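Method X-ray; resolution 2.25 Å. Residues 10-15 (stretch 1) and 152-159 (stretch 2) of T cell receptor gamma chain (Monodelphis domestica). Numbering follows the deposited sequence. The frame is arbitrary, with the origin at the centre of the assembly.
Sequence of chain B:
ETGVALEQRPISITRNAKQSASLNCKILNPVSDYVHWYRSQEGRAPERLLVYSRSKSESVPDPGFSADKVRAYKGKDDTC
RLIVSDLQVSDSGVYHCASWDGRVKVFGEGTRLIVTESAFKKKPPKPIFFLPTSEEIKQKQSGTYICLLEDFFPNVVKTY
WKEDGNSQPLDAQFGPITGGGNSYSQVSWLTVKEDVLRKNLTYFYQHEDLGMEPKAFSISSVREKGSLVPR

Stretch 1 (10-15) PISITR
Stretch 2 (152-159) FFPNVVKT

How do two segments so far apart in the chain lie against each other? Residues 12-15 form a strand that continues later in the chain, with Pro 10 (after a cis peptide bond) and Ile 11 leading into it. The facing segment is mostly loop, and Lys 158 and Thr 159 belong to a strand that continues later in the chain. The two run in opposite directions: the CA atoms of Ser 12 and Val 156 lie 6.8 Å apart, those of Thr 14 and Pro 154 7.4 Å. No direct hydrogen bond crosses between them, and the contact, 290 Å² counting both sides, rests on side chains packing against side chains and backbone, with one water bridging the two.

What does Ile 11, which covers the most surface, do here? Its phi/psi of -74/-18 differs from the extended values that follow, and its CB points toward the other segment. With chi1 at p (64°) and chi2 at t (175°), CD1 reaches to 3.7 Å from CG1 of Val 156, an apolar contact, and to 3.6 Å from CA of Val 157. The same Ile 11 CD1 lies 3.9 Å from the backbone N of Lys 158, whose all-t side chain starts toward Ile 11 but carries its end away.

How is Val 156 placed to receive it? Val 156 has phi/psi -130/130 and chi1 t (-179°), its CB pointing toward the first segment and lying 4.1 Å from CB of Ser 12. Just before it, Asn 155 turns the backbone at -80/44, and a weak hydrogen bond runs from Val 156 N to Pro 154 O at 3.0 Å. The carbonyl of Val 156 takes part through a water, which donates to Val 156 O at 2.6 Å and to Ser 12 OG at 2.9 Å, the serine having chi1 p (64°). This water joins the two segments where they share no direct hydrogen bond.

What do the alternating side chains of the strand meet farther along? Ser 12 and Thr 14 point toward the contact, while Ile 13 between them points away. Both hydroxyls approach Pro 154, which follows a cis peptide bond and has a C-gamma endo ring: its CG lies 3.6 Å from Ser 12 OG and 3.6 Å from Thr 14 OG1. Thr 14, chi1 m (-55°), also brings CG2 to 4.5 Å from CE1 of Phe 153 (chi1 t), meeting that ring obliquely. Thr 14 O accepts a hydrogen bond from Arg 15 NH1 at 2.8 Å, an interaction within the strand itself.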

# COMPACT_ATOMS: atom_id res chain seq x y z
N PRO B 10 -15.96 0.47 0.07
CA PRO B 10 -15.04 -0.64 0.39
C PRO B 10 -13.71 -0.51 -0.34
O PRO B 10 -13.57 0.35 -1.21
CB PRO B 10 -15.82 -1.88 -0.06
CG PRO B 10 -16.85 -1.37 -1.02
CD PRO B 10 -17.22 -0.02 -0.53
N ILE B 11 -12.72 -1.33 0.03
CA ILE B 11 -11.39 -1.20 -0.56
C ILE B 11 -11.35 -1.70 -1.99
O ILE B 11 -10.44 -1.35 -2.74
CB ILE B 11 -10.36 -1.92 0.31
CG1 ILE B 11 -10.64 -3.42 0.32
CG2 ILE B 11 -10.44 -1.42 1.73
CD1 ILE B 11 -9.58 -4.21 1.06
N SER B 12 -12.32 -2.50 -2.41
CA SER B 12 -12.37 -2.96 -3.79
C SER B 12 -13.81 -3.17 -4.20
O SER B 12 -14.71 -3.32 -3.37
CB SER B 12 -11.55 -4.24 -3.99
OG SER B 12 -12.12 -5.31 -3.25
N ILE B 13 -14.03 -3.16 -5.52
CA ILE B 13 -15.31 -3.47 -6.14
C ILE B 13 -15.02 -4.38 -7.33
O ILE B 13 -14.25 -4.01 -8.22
CB ILE B 13 -16.05 -2.19 -6.61
CG1 ILE B 13 -16.23 -1.22 -5.44
CG2 ILE B 13 -17.41 -2.53 -7.22
CD1 ILE B 13 -16.95 0.07 -5.82
N THR B 14 -15.60 -5.58 -7.32
CA THR B 14 -15.41 -6.54 -8.40
C THR B 14 -16.69 -6.64 -9.22
O THR B 14 -17.79 -6.70 -8.68
CB THR B 14 -15.04 -7.93 -7.85
OG1 THR B 14 -13.89 -7.83 -7.02
CG2 THR B 14 -14.71 -8.88 -9.00
N ARG B 15 -16.53 -6.64 -10.54
CA ARG B 15 -17.68 -6.64 -11.42
C ARG B 15 -17.37 -7.46 -12.66
O ARG B 15 -16.20 -7.69 -12.99
CB ARG B 15 -18.06 -5.21 -11.84
CG ARG B 15 -18.54 -4.33 -10.70
CD ARG B 15 -19.98 -4.70 -10.29
NE ARG B 15 -20.46 -3.82 -9.23
CZ ARG B 15 -20.46 -4.14 -7.94
NH1 ARG B 15 -20.01 -5.33 -7.56
NH2 ARG B 15 -20.91 -3.28 -7.04
N PHE B 152 -9.37 -15.95 0.42
CA PHE B 152 -10.25 -14.84 0.08
C PHE B 152 -10.17 -14.52 -1.41
O PHE B 152 -9.25 -14.95 -2.12
CB PHE B 152 -9.99 -13.57 0.93
CG PHE B 152 -8.55 -13.08 0.94
CD1 PHE B 152 -8.08 -12.25 -0.06
CD2 PHE B 152 -7.70 -13.39 1.99
CE1 PHE B 152 -6.77 -11.77 -0.04
CE2 PHE B 152 -6.38 -12.90 2.03
CZ PHE B 152 -5.91 -12.11 1.01
N PHE B 153 -11.20 -13.81 -1.90
CA PHE B 153 -11.27 -13.32 -3.26
C PHE B 153 -12.17 -12.08 -3.22
O PHE B 153 -13.25 -12.15 -2.63
CB PHE B 153 -11.84 -14.34 -4.23
CG PHE B 153 -11.84 -13.87 -5.65
CD1 PHE B 153 -12.85 -13.05 -6.13
CD2 PHE B 153 -10.80 -14.22 -6.50
CE1 PHE B 153 -12.81 -12.59 -7.43
CE2 PHE B 153 -10.77 -13.78 -7.79
CZ PHE B 153 -11.77 -12.96 -8.26
N PRO B 154 -11.76 -10.97 -3.85
CA PRO B 154 -10.56 -10.78 -4.67
C PRO B 154 -9.25 -10.67 -3.88
O PRO B 154 -9.29 -10.74 -2.65
CB PRO B 154 -10.86 -9.46 -5.39
CG PRO B 154 -11.63 -8.68 -4.37
CD PRO B 154 -12.48 -9.70 -3.63
N ASN B 155 -8.12 -10.51 -4.59
CA ASN B 155 -6.78 -10.41 -3.99
C ASN B 155 -6.47 -9.03 -3.42
O ASN B 155 -5.38 -8.51 -3.63
CB ASN B 155 -5.74 -10.82 -5.03
CG ASN B 155 -5.73 -9.90 -6.24
OD1 ASN B 155 -6.71 -9.24 -6.55
ND2 ASN B 155 -4.59 -9.86 -6.95
N VAL B 156 -7.41 -8.42 -2.71
CA VAL B 156 -7.24 -7.10 -2.12
C VAL B 156 -7.67 -7.21 -0.66
O VAL B 156 -8.77 -7.71 -0.38
CB VAL B 156 -8.07 -6.02 -2.85
CG1 VAL B 156 -7.84 -4.67 -2.22
CG2 VAL B 156 -7.72 -5.97 -4.33
N VAL B 157 -6.83 -6.74 0.25
CA VAL B 157 -7.14 -6.83 1.67
C VAL B 157 -6.28 -5.80 2.39
O VAL B 157 -5.20 -5.43 1.91
CB VAL B 157 -6.91 -8.27 2.20
CG1 VAL B 157 -5.42 -8.58 2.26
CG2 VAL B 157 -7.58 -8.48 3.57
N LYS B 158 -6.77 -5.32 3.52
CA LYS B 158 -6.10 -4.33 4.34
C LYS B 158 -6.15 -4.81 5.79
O LYS B 158 -7.21 -5.20 6.27
CB LYS B 158 -6.78 -2.96 4.19
CG LYS B 158 -6.24 -1.86 5.09
CD LYS B 158 -6.91 -0.51 4.77
CE LYS B 158 -6.37 0.63 5.64
NZ LYS B 158 -7.17 1.89 5.45
N THR B 159 -4.99 -4.85 6.44
CA THR B 159 -4.88 -5.37 7.80
C THR B 159 -4.02 -4.41 8.62
O THR B 159 -3.10 -3.78 8.09
CB THR B 159 -4.25 -6.77 7.85
OG1 THR B 159 -2.88 -6.70 7.46
CG2 THR B 159 -4.97 -7.73 6.91
O HOH W 1 -11.12 -6.97 -1.12